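Local atomic coordinates of probable chitinase A (Chromobacterium violaceum, PDB entry 4TX8), a protein that probably hydrolyses internal glycosidic bonds of chitin as a family 18 glycoside hydrolase and carries a chitin-binding module. Residues Y112-A117 and M395-N400. Residues are numbered along the deposited sequence; the frame is centred on the assembly and turned at random.
Sequences YWHNFA and MTWSIN
S398 OG is shared by two partners: H114 NE2 lies 2.8 Å away in a hydrogen bond whose donor may be either group, and W401 N, in the helix that starts just after S398, is capped by the same oxygen. S398 thus serves as N-cap while fixing the far end of the imidazole. The H114 ring is also held flat by N400, whose amide plane stacks almost parallel to it, 3° apart; N400 CB makes a CH-pi contact over the ring centre at 3.4 Å, and F116 CZ lies over the opposite face, toward the rim. With CG anti to its own carbonyl carbon (chi1 -70°), N400 also brings OD1 to H114 N, 2.8 Å away in a nearly straight bond, although the donor stands above the carbonyl plane. A water bridges H114 O and N400 ND2. Nearer the strands, I399 N donates to Y112 O at 2.8 Å, whereas the bond from Y112 N to T396 O is long and weak.

W397, preceding a cis peptide bond to S398, crosses Y112 at about a right angle and sets CE3 3.5 Å from Y112 CB. It meets F116 tip to tip and completes an aromatic cluster with Y112 and H114. At the rim of the phenol, M395 SD makes a Met-aromatic contact, 3.7 Å from Y112 CE1, while Y112 OH bonds to D216. A non-proline cis peptide just after the tryptophan that ends the last barrel strand is a familiar feature of the GH18 substrate cleft, and a citrate bound beside W397 is consistent with a pocket here. The contact closes the TIM barrel: strand 108-114, flanked by 135-143, runs parallel to strand 393-397, flanked by 345-350, and helix 399-404 starts where they meet.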
ATOM      1  N   TYR A 112      -3.806   2.026   1.957  1.00 20.09           N
ATOM      2  CA  TYR A 112      -4.033   1.352   3.228  1.00 22.66           C
ATOM      3  C   TYR A 112      -4.991   2.139   4.114  1.00 25.53           C
ATOM      4  O   TYR A 112      -4.840   3.347   4.298  1.00 23.57           O
ATOM      5  CB  TYR A 112      -2.711   1.126   3.967  1.00 18.68           C
ATOM      6  CG  TYR A 112      -1.835   0.063   3.347  1.00 19.56           C
ATOM      7  CD1 TYR A 112      -1.049   0.343   2.233  1.00 20.48           C
ATOM      8  CD2 TYR A 112      -1.807  -1.227   3.866  1.00 18.92           C
ATOM      9  CE1 TYR A 112      -0.252  -0.632   1.658  1.00 23.21           C
ATOM     10  CE2 TYR A 112      -1.009  -2.208   3.301  1.00 19.73           C
ATOM     11  CZ  TYR A 112      -0.239  -1.906   2.196  1.00 22.95           C
ATOM     12  OH  TYR A 112       0.551  -2.880   1.635  1.00 22.36           O
ATOM     13  N   TRP A 113      -5.972   1.429   4.661  1.00 23.04           N
ATOM     14  CA  TRP A 113      -6.966   1.993   5.562  1.00 21.80           C
ATOM     15  C   TRP A 113      -6.610   1.612   7.003  1.00 22.71           C
ATOM     16  O   TRP A 113      -6.510   0.427   7.326  1.00 24.44           O
ATOM     17  CB  TRP A 113      -8.359   1.484   5.163  1.00 19.55           C
ATOM     18  CG  TRP A 113      -9.506   1.871   6.054  1.00 23.30           C
ATOM     19  CD1 TRP A 113     -10.261   3.005   5.976  1.00 24.62           C
ATOM     20  CD2 TRP A 113     -10.060   1.094   7.124  1.00 23.03           C
ATOM     21  NE1 TRP A 113     -11.240   2.991   6.943  1.00 24.97           N
ATOM     22  CE2 TRP A 113     -11.137   1.828   7.662  1.00 22.17           C
ATOM     23  CE3 TRP A 113      -9.744  -0.148   7.684  1.00 27.46           C
ATOM     24  CZ2 TRP A 113     -11.899   1.363   8.733  1.00 23.77           C
ATOM     25  CZ3 TRP A 113     -10.503  -0.610   8.752  1.00 31.54           C
ATOM     26  CH2 TRP A 113     -11.568   0.145   9.264  1.00 26.31           C
ATOM     27  N   HIS A 114      -6.392   2.611   7.858  1.00 24.68           N
ATOM     28  CA  HIS A 114      -5.980   2.363   9.245  1.00 24.68           C
ATOM     29  C   HIS A 114      -7.077   1.700  10.070  1.00 23.07           C
ATOM     30  O   HIS A 114      -8.105   2.319  10.346  1.00 24.44           O
ATOM     31  CB  HIS A 114      -5.577   3.664   9.953  1.00 20.67           C
ATOM     32  CG  HIS A 114      -4.423   4.385   9.329  1.00 24.02           C
ATOM     33  ND1 HIS A 114      -3.877   5.521   9.887  1.00 21.31           N
ATOM     34  CD2 HIS A 114      -3.716   4.143   8.200  1.00 27.61           C
ATOM     35  CE1 HIS A 114      -2.882   5.947   9.129  1.00 25.58           C
ATOM     36  NE2 HIS A 114      -2.763   5.129   8.100  1.00 23.98           N
ATOM     37  N   ASN A 115      -6.850   0.459  10.488  1.00 18.04           N
ATOM     38  CA  ASN A 115      -7.737  -0.184  11.452  1.00 19.57           C
ATOM     39  C   ASN A 115      -7.261   0.145  12.867  1.00 23.48           C
ATOM     40  O   ASN A 115      -7.167  -0.727  13.732  1.00 23.16           O
ATOM     41  CB  ASN A 115      -7.780  -1.699  11.227  1.00 18.15           C
ATOM     42  CG  ASN A 115      -8.776  -2.400  12.135  1.00 25.66           C
ATOM     43  OD1 ASN A 115      -9.890  -1.921  12.344  1.00 24.64           O
ATOM     44  ND2 ASN A 115      -8.364  -3.527  12.702  1.00 25.91           N
ATOM     45  N   PHE A 116      -6.948   1.420  13.084  1.00 25.65           N
ATOM     46  CA  PHE A 116      -6.379   1.881  14.345  1.00 26.82           C
ATOM     47  C   PHE A 116      -6.322   3.404  14.383  1.00 29.87           C
ATOM     48  O   PHE A 116      -6.576   4.067  13.375  1.00 23.47           O
ATOM     49  CB  PHE A 116      -4.974   1.297  14.555  1.00 24.44           C
ATOM     50  CG  PHE A 116      -4.012   1.583  13.427  1.00 24.08           C
ATOM     51  CD1 PHE A 116      -3.919   0.724  12.338  1.00 20.43           C
ATOM     52  CD2 PHE A 116      -3.191   2.701  13.462  1.00 24.46           C
ATOM     53  CE1 PHE A 116      -3.030   0.978  11.301  1.00 22.35           C
ATOM     54  CE2 PHE A 116      -2.302   2.962  12.427  1.00 23.45           C
ATOM     55  CZ  PHE A 116      -2.221   2.100  11.347  1.00 23.18           C
ATOM     56  N   ALA A 117      -5.993   3.949  15.551  1.00 26.39           N
ATOM     57  CA  ALA A 117      -5.768   5.383  15.695  1.00 23.78           C
ATOM     58  C   ALA A 117      -4.274   5.671  15.733  1.00 23.81           C
ATOM     59  O   ALA A 117      -3.499   4.886  16.277  1.00 25.86           O
ATOM     60  CB  ALA A 117      -6.450   5.916  16.960  1.00 21.29           C
ATOM     61  N   MET A 395       0.568   2.420  -5.367  1.00 20.82           N
ATOM     62  CA  MET A 395       0.166   2.152  -3.988  1.00 19.88           C
ATOM     63  C   MET A 395       0.667   3.266  -3.080  1.00 25.21           C
ATOM     64  O   MET A 395       1.739   3.824  -3.316  1.00 24.15           O
ATOM     65  CB  MET A 395       0.703   0.796  -3.511  1.00 18.05           C
ATOM     66  CG  MET A 395       0.455   0.478  -2.033  1.00 23.25           C
ATOM     67  SD  MET A 395       1.680   1.189  -0.895  1.00 26.21           S
ATOM     68  CE  MET A 395       2.860  -0.160  -0.753  1.00 25.26           C
ATOM     69  N   THR A 396      -0.105   3.576  -2.036  1.00 24.07           N
ATOM     70  CA  THR A 396       0.308   4.565  -1.042  1.00 25.39           C
ATOM     71  C   THR A 396      -0.030   4.201   0.390  1.00 23.45           C
ATOM     72  O   THR A 396      -1.107   3.681   0.673  1.00 21.88           O
ATOM     73  CB  THR A 396      -0.347   5.939  -1.270  1.00 30.56           C
ATOM     74  OG1 THR A 396      -1.154   5.907  -2.451  1.00 46.69           O
ATOM     75  CG2 THR A 396       0.699   6.993  -1.378  1.00 28.88           C
ATOM     76  N   TRP A 397       0.897   4.515   1.287  1.00 19.44           N
ATOM     77  CA  TRP A 397       0.581   4.685   2.693  1.00 21.06           C
ATOM     78  C   TRP A 397       0.347   6.175   2.912  1.00 20.94           C
ATOM     79  O   TRP A 397       1.298   6.946   2.843  1.00 20.74           O
ATOM     80  CB  TRP A 397       1.720   4.188   3.579  1.00 19.24           C
ATOM     81  CG  TRP A 397       1.411   4.219   5.041  1.00 21.58           C
ATOM     82  CD1 TRP A 397       1.660   5.237   5.916  1.00 21.23           C
ATOM     83  CD2 TRP A 397       0.792   3.177   5.803  1.00 21.62           C
ATOM     84  NE1 TRP A 397       1.235   4.892   7.178  1.00 21.51           N
ATOM     85  CE2 TRP A 397       0.695   3.633   7.135  1.00 22.09           C
ATOM     86  CE3 TRP A 397       0.312   1.903   5.489  1.00 20.24           C
ATOM     87  CZ2 TRP A 397       0.135   2.860   8.148  1.00 24.63           C
ATOM     88  CZ3 TRP A 397      -0.246   1.135   6.501  1.00 21.72           C
ATOM     89  CH2 TRP A 397      -0.329   1.617   7.814  1.00 22.52           C
ATOM     90  N   SER A 398      -0.890   6.602   3.168  1.00 21.70           N
ATOM     91  CA  SER A 398      -2.044   5.732   3.356  1.00 21.72           C
ATOM     92  C   SER A 398      -3.319   6.485   3.003  1.00 25.63           C
ATOM     93  O   SER A 398      -3.293   7.696   2.785  1.00 27.26           O
ATOM     94  CB  SER A 398      -2.128   5.253   4.806  1.00 21.20           C
ATOM     95  OG  SER A 398      -2.337   6.359   5.675  1.00 22.32           O
ATOM     96  N   ILE A 399      -4.437   5.766   2.972  1.00 20.36           N
ATOM     97  CA  ILE A 399      -5.744   6.383   2.785  1.00 23.15           C
ATOM     98  C   ILE A 399      -6.030   7.406   3.889  1.00 24.43           C
ATOM     99  O   ILE A 399      -6.495   8.517   3.618  1.00 25.66           O
ATOM    100  CB  ILE A 399      -6.858   5.312   2.752  1.00 23.67           C
ATOM    101  CG1 ILE A 399      -6.667   4.397   1.536  1.00 19.48           C
ATOM    102  CG2 ILE A 399      -8.237   5.960   2.744  1.00 18.87           C
ATOM    103  CD1 ILE A 399      -7.782   3.393   1.334  1.00 21.02           C
ATOM    104  N   ASN A 400      -5.725   7.042   5.131  1.00 22.76           N
ATOM    105  CA  ASN A 400      -5.969   7.925   6.269  1.00 22.59           C
ATOM    106  C   ASN A 400      -5.113   9.187   6.254  1.00 23.80           C
ATOM    107  O   ASN A 400      -5.614  10.279   6.522  1.00 23.30           O
ATOM    108  CB  ASN A 400      -5.747   7.173   7.577  1.00 22.60           C
ATOM    109  CG  ASN A 400      -6.819   6.137   7.834  1.00 25.05           C
ATOM    110  OD1 ASN A 400      -7.019   5.227   7.030  1.00 20.69           O
ATOM    111  ND2 ASN A 400      -7.516   6.267   8.958  1.00 19.88           N
TER
HETATM  112  O   HOH W   1      -9.688   4.173   9.088  1.00 21.16           O